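N-isopropylammelide isopropylaminohydrolase (Burkholderia multivorans ATCC 17616, PDB 6NBO) is a zinc-containing member of the amidohydrolase family, with a TIM-barrel core and a small beta domain built from both ends of the chain. Local coordinates at residues L12-V17 against L387-G392; E91-Y96 against F159-V164. All blocks are in the same frame, centred on the assembly; numbering follows the deposited sequence.

Interaction 1. Residues L12-V17 against L387-G392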
# COMPACT_ATOMS: atom_id res chain seq x y z
N LEU A 12 16.02 21.62 -8.55
CA LEU A 12 15.74 21.95 -7.15
C LEU A 12 16.86 21.39 -6.29
O LEU A 12 17.14 20.19 -6.33
CB LEU A 12 14.40 21.37 -6.71
CG LEU A 12 14.04 21.58 -5.23
CD1 LEU A 12 13.87 23.06 -4.92
CD2 LEU A 12 12.76 20.81 -4.91
N LEU A 13 17.51 22.26 -5.53
CA LEU A 13 18.56 21.86 -4.60
C LEU A 13 17.99 21.98 -3.19
O LEU A 13 17.72 23.09 -2.72
CB LEU A 13 19.81 22.72 -4.77
CG LEU A 13 20.96 22.41 -3.80
CD1 LEU A 13 21.39 20.95 -3.92
CD2 LEU A 13 22.14 23.34 -4.04
N ILE A 14 17.81 20.84 -2.54
CA ILE A 14 17.39 20.80 -1.14
C ILE A 14 18.65 20.69 -0.29
O ILE A 14 19.33 19.66 -0.30
CB ILE A 14 16.46 19.61 -0.87
CG1 ILE A 14 15.25 19.65 -1.83
CG2 ILE A 14 16.04 19.60 0.61
CD1 ILE A 14 14.36 18.38 -1.73
N ARG A 15 18.98 21.76 0.42
CA ARG A 15 20.21 21.80 1.20
C ARG A 15 19.98 21.33 2.63
O ARG A 15 18.93 21.58 3.22
CB ARG A 15 20.78 23.21 1.22
CG ARG A 15 21.53 23.59 -0.04
CD ARG A 15 22.10 24.98 0.12
NE ARG A 15 22.85 25.38 -1.06
CZ ARG A 15 22.92 26.64 -1.50
NH1 ARG A 15 22.28 27.60 -0.84
NH2 ARG A 15 23.62 26.93 -2.58
N ASN A 16 21.01 20.68 3.18
CA ASN A 16 21.16 20.52 4.63
C ASN A 16 20.03 19.67 5.23
O ASN A 16 19.27 20.10 6.09
CB ASN A 16 21.22 21.90 5.30
CG ASN A 16 21.47 21.82 6.79
OD1 ASN A 16 22.02 20.84 7.29
ND2 ASN A 16 21.07 22.86 7.51
N VAL A 17 19.94 18.43 4.74
CA VAL A 17 19.00 17.44 5.27
C VAL A 17 19.78 16.20 5.69
O VAL A 17 20.94 16.01 5.34
CB VAL A 17 17.90 17.07 4.27
CG1 VAL A 17 17.01 18.28 3.99
CG2 VAL A 17 18.51 16.51 2.99
N LEU A 387 7.77 19.55 4.11
CA LEU A 387 7.87 19.68 2.66
C LEU A 387 7.58 18.33 2.04
O LEU A 387 8.07 17.31 2.52
CB LEU A 387 9.27 20.14 2.23
CG LEU A 387 9.47 20.31 0.71
CD1 LEU A 387 8.64 21.48 0.20
CD2 LEU A 387 10.94 20.54 0.39
N VAL A 388 6.77 18.31 0.98
CA VAL A 388 6.60 17.12 0.16
C VAL A 388 6.96 17.50 -1.26
O VAL A 388 6.41 18.47 -1.81
CB VAL A 388 5.18 16.53 0.25
CG1 VAL A 388 5.09 15.25 -0.59
CG2 VAL A 388 4.79 16.23 1.70
N VAL A 389 7.90 16.77 -1.84
CA VAL A 389 8.26 16.88 -3.24
C VAL A 389 7.84 15.58 -3.91
O VAL A 389 8.11 14.49 -3.40
CB VAL A 389 9.77 17.11 -3.42
CG1 VAL A 389 10.12 17.18 -4.90
CG2 VAL A 389 10.20 18.36 -2.68
N SER A 390 7.17 15.70 -5.05
CA SER A 390 6.72 14.51 -5.76
C SER A 390 7.09 14.65 -7.22
O SER A 390 6.73 15.65 -7.85
CB SER A 390 5.22 14.30 -5.59
OG SER A 390 4.81 13.14 -6.29
N SER A 391 7.81 13.66 -7.74
CA SER A 391 8.33 13.71 -9.11
C SER A 391 9.04 15.03 -9.38
O SER A 391 8.90 15.64 -10.44
CB SER A 391 7.22 13.48 -10.13
OG SER A 391 6.84 12.12 -10.14
N GLY A 392 9.81 15.48 -8.39
CA GLY A 392 10.62 16.68 -8.54
C GLY A 392 9.89 17.99 -8.37
O GLY A 392 10.52 19.05 -8.52
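Leu-12, Ile-14 and Val-389 meet inside the small beta-sandwich that accompanies the TIM barrel in many amidohydrolases, a domain to which the beginning and the end of the chain both contribute. Strand 11-17 lies in one layer and strand 387-390 in the other, and the close approaches between the layers are made by side chains. With chi1 at 179°, Val-389 has CG2 beside its backbone N, and this is the branch nearer to both Leu-12 and Ile-14; CG1 lies slightly farther from Leu-12 CD2. Leu-12 CD2 and Val-389 CG2 meet tip to tip, 4.2 Å apart. Two residues on, Ile-14 extends along CG1 (chi2 172°), so that its CD1 comes within 4.3 Å of the same Val-389 CG2. The valine methyl thus completes a close triangle with Leu-12 CD2 and Ile-14 CD1, which lie 4.3 Å from each other. Leu-387, on the same strand as Val-389, is a looser neighbour, its CD2 4.6 Å from Ile-14 CD1. With every touching residue buried and every touching atom a methyl carbon, the contact is purely apolar packing, at ordinary van der Waals spacing.

Strand 11-17 is flanked by strand 25-30, antiparallel to it, and by strand 48-51, parallel to it; near its end, Asn-16 and Val-17 form a G1 beta bulge against strand 25-30. Strand 387-390 runs between 367-370 and 393-397, antiparallel to both, and the hydroxyl of Ser-390 bonds to the carbonyl of Gln-151, just ahead of barrel strand 153-159.

Interaction 2. Residues E91-Y96 against F159-V164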
# COMPACT_ATOMS: atom_id res chain seq x y z
N GLU A 91 -22.90 -7.16 4.27
CA GLU A 91 -24.25 -6.79 3.87
C GLU A 91 -24.59 -5.36 4.26
O GLU A 91 -25.45 -4.74 3.62
CB GLU A 91 -25.27 -7.76 4.49
N ASN A 92 -23.95 -4.81 5.29
CA ASN A 92 -24.16 -3.40 5.61
C ASN A 92 -23.59 -2.50 4.52
O ASN A 92 -24.23 -1.53 4.11
CB ASN A 92 -23.54 -3.05 6.96
CG ASN A 92 -23.56 -1.55 7.23
OD1 ASN A 92 -24.59 -1.00 7.63
ND2 ASN A 92 -22.44 -0.89 7.01
N GLU A 93 -22.37 -2.81 4.05
CA GLU A 93 -21.77 -2.00 2.99
C GLU A 93 -22.61 -2.02 1.73
O GLU A 93 -22.82 -0.98 1.09
CB GLU A 93 -20.36 -2.51 2.69
CG GLU A 93 -19.67 -1.75 1.56
CD GLU A 93 -18.27 -2.27 1.29
OE1 GLU A 93 -18.10 -3.51 1.26
OE2 GLU A 93 -17.34 -1.45 1.12
N ARG A 94 -23.11 -3.20 1.34
CA ARG A 94 -23.91 -3.31 0.12
C ARG A 94 -25.20 -2.50 0.24
O ARG A 94 -25.63 -1.86 -0.73
CB ARG A 94 -24.19 -4.78 -0.19
CG ARG A 94 -25.31 -5.01 -1.20
CD ARG A 94 -25.16 -6.31 -1.99
NE ARG A 94 -24.68 -7.44 -1.19
CZ ARG A 94 -23.50 -8.03 -1.36
NH1 ARG A 94 -22.67 -7.60 -2.31
NH2 ARG A 94 -23.15 -9.06 -0.60
N HIS A 95 -25.82 -2.51 1.43
CA HIS A 95 -27.03 -1.71 1.63
C HIS A 95 -26.73 -0.22 1.60
O HIS A 95 -27.52 0.57 1.07
CB HIS A 95 -27.71 -2.10 2.95
CG HIS A 95 -28.88 -1.23 3.31
ND1 HIS A 95 -28.75 -0.12 4.13
CD2 HIS A 95 -30.19 -1.30 2.97
CE1 HIS A 95 -29.93 0.45 4.27
NE2 HIS A 95 -30.82 -0.24 3.58
N TYR A 96 -25.59 0.19 2.17
CA TYR A 96 -25.22 1.60 2.14
C TYR A 96 -25.08 2.10 0.70
O TYR A 96 -25.64 3.14 0.33
CB TYR A 96 -23.93 1.85 2.92
CG TYR A 96 -23.34 3.21 2.61
CD1 TYR A 96 -23.93 4.37 3.10
CD2 TYR A 96 -22.22 3.34 1.78
CE1 TYR A 96 -23.41 5.62 2.81
CE2 TYR A 96 -21.70 4.59 1.48
CZ TYR A 96 -22.30 5.73 1.99
OH TYR A 96 -21.80 6.98 1.71
N PHE A 159 -10.91 -5.94 -7.19
CA PHE A 159 -11.21 -6.74 -6.01
C PHE A 159 -12.67 -7.22 -6.00
O PHE A 159 -13.58 -6.42 -5.75
CB PHE A 159 -10.91 -5.92 -4.75
CG PHE A 159 -11.19 -6.64 -3.45
CD1 PHE A 159 -10.68 -7.91 -3.21
CD2 PHE A 159 -11.94 -6.02 -2.45
CE1 PHE A 159 -10.93 -8.57 -2.01
CE2 PHE A 159 -12.19 -6.66 -1.24
CZ PHE A 159 -11.69 -7.95 -1.03
N PRO A 160 -12.94 -8.51 -6.25
CA PRO A 160 -14.32 -9.03 -6.19
C PRO A 160 -14.72 -9.25 -4.73
O PRO A 160 -14.72 -10.37 -4.20
CB PRO A 160 -14.22 -10.33 -6.99
CG PRO A 160 -12.80 -10.83 -6.67
CD PRO A 160 -11.95 -9.57 -6.55
N GLN A 161 -15.11 -8.14 -4.09
CA GLN A 161 -15.29 -8.10 -2.64
C GLN A 161 -16.28 -9.15 -2.16
O GLN A 161 -16.10 -9.72 -1.07
CB GLN A 161 -15.72 -6.70 -2.21
CG GLN A 161 -16.33 -6.59 -0.81
CD GLN A 161 -15.29 -6.61 0.30
OE1 GLN A 161 -14.85 -5.56 0.77
NE2 GLN A 161 -14.91 -7.80 0.74
N SER A 162 -17.32 -9.45 -2.93
CA SER A 162 -18.33 -10.41 -2.52
C SER A 162 -18.14 -11.78 -3.16
O SER A 162 -19.05 -12.61 -3.08
CB SER A 162 -19.72 -9.87 -2.84
OG SER A 162 -19.85 -9.64 -4.23
N GLY A 163 -17.00 -12.04 -3.79
CA GLY A 163 -16.67 -13.34 -4.32
C GLY A 163 -16.83 -13.41 -5.84
O GLY A 163 -17.43 -12.55 -6.47
N VAL A 164 -16.27 -14.47 -6.42
CA VAL A 164 -16.28 -14.70 -7.86
C VAL A 164 -17.19 -15.87 -8.25
O VAL A 164 -18.06 -15.73 -9.12
CB VAL A 164 -14.85 -14.94 -8.39
CG1 VAL A 164 -14.86 -15.11 -9.92
CG2 VAL A 164 -13.94 -13.82 -7.96
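Arg-94 and Ser-162 bring the backbones closest, their CA atoms 9.4 Å apart, where a turn of helix 89-97 faces the type I beta turn running from Pro-160 to Gly-163. Side chains bridge this distance. Arg-94, bent at chi3 (40°), brings its guanidinium up so that Ser-162 CB lies at its edge and in its plane, 3.8 Å from Arg-94 NH1. That NH1 has its charged partner in Asp-132; the guanidinium's position is less certain, because the side chain is poorly ordered and touches a crystal neighbour.

Deeper in, the extended side chain of Glu-93 meets Gln-161, which is modelled in two conformers. In the one described, carboxylate and amide planes are 58° apart and Glu-93 OE1 sits 3.9 Å from Gln-161 OE1, two acceptors without a bond between them. Lys-70 NZ joins the pair, by a salt bridge to Glu-93 OE2 and, in this conformer, a hydrogen bond to Gln-161 OE1; Trp-310 NE1 bonds to Glu-93 OE1. The side chain of Gln-161 is about 7 Å from a zinc ion, and Phe-159, two residues earlier, stacks on the zinc ligand His-218. A helix after strand 56-66 and the turn after strand 153-159 thus meet beyond the strand ends, where connecting segments ring the metal site of a TIM-barrel amidohydrolase.

Overall arrangement
The two contacts lie on opposite sides of the chain's centre, about 42 Å apart between their own centres, and share no strand or helix. Interaction 1 closes the long loop of chain in which interaction 2 is nested: it joins the two ends of the sequence in the small beta domain, whereas 91-96 and 159-164 both belong to the barrel's metal-site side. Their chemistry follows this division. Interaction 1 is fully buried and made of methyl groups. Interaction 2 is only partly buried, grading from an enclosed glutamate to a solvent-facing arginine, and its polar groups are held largely by third residues.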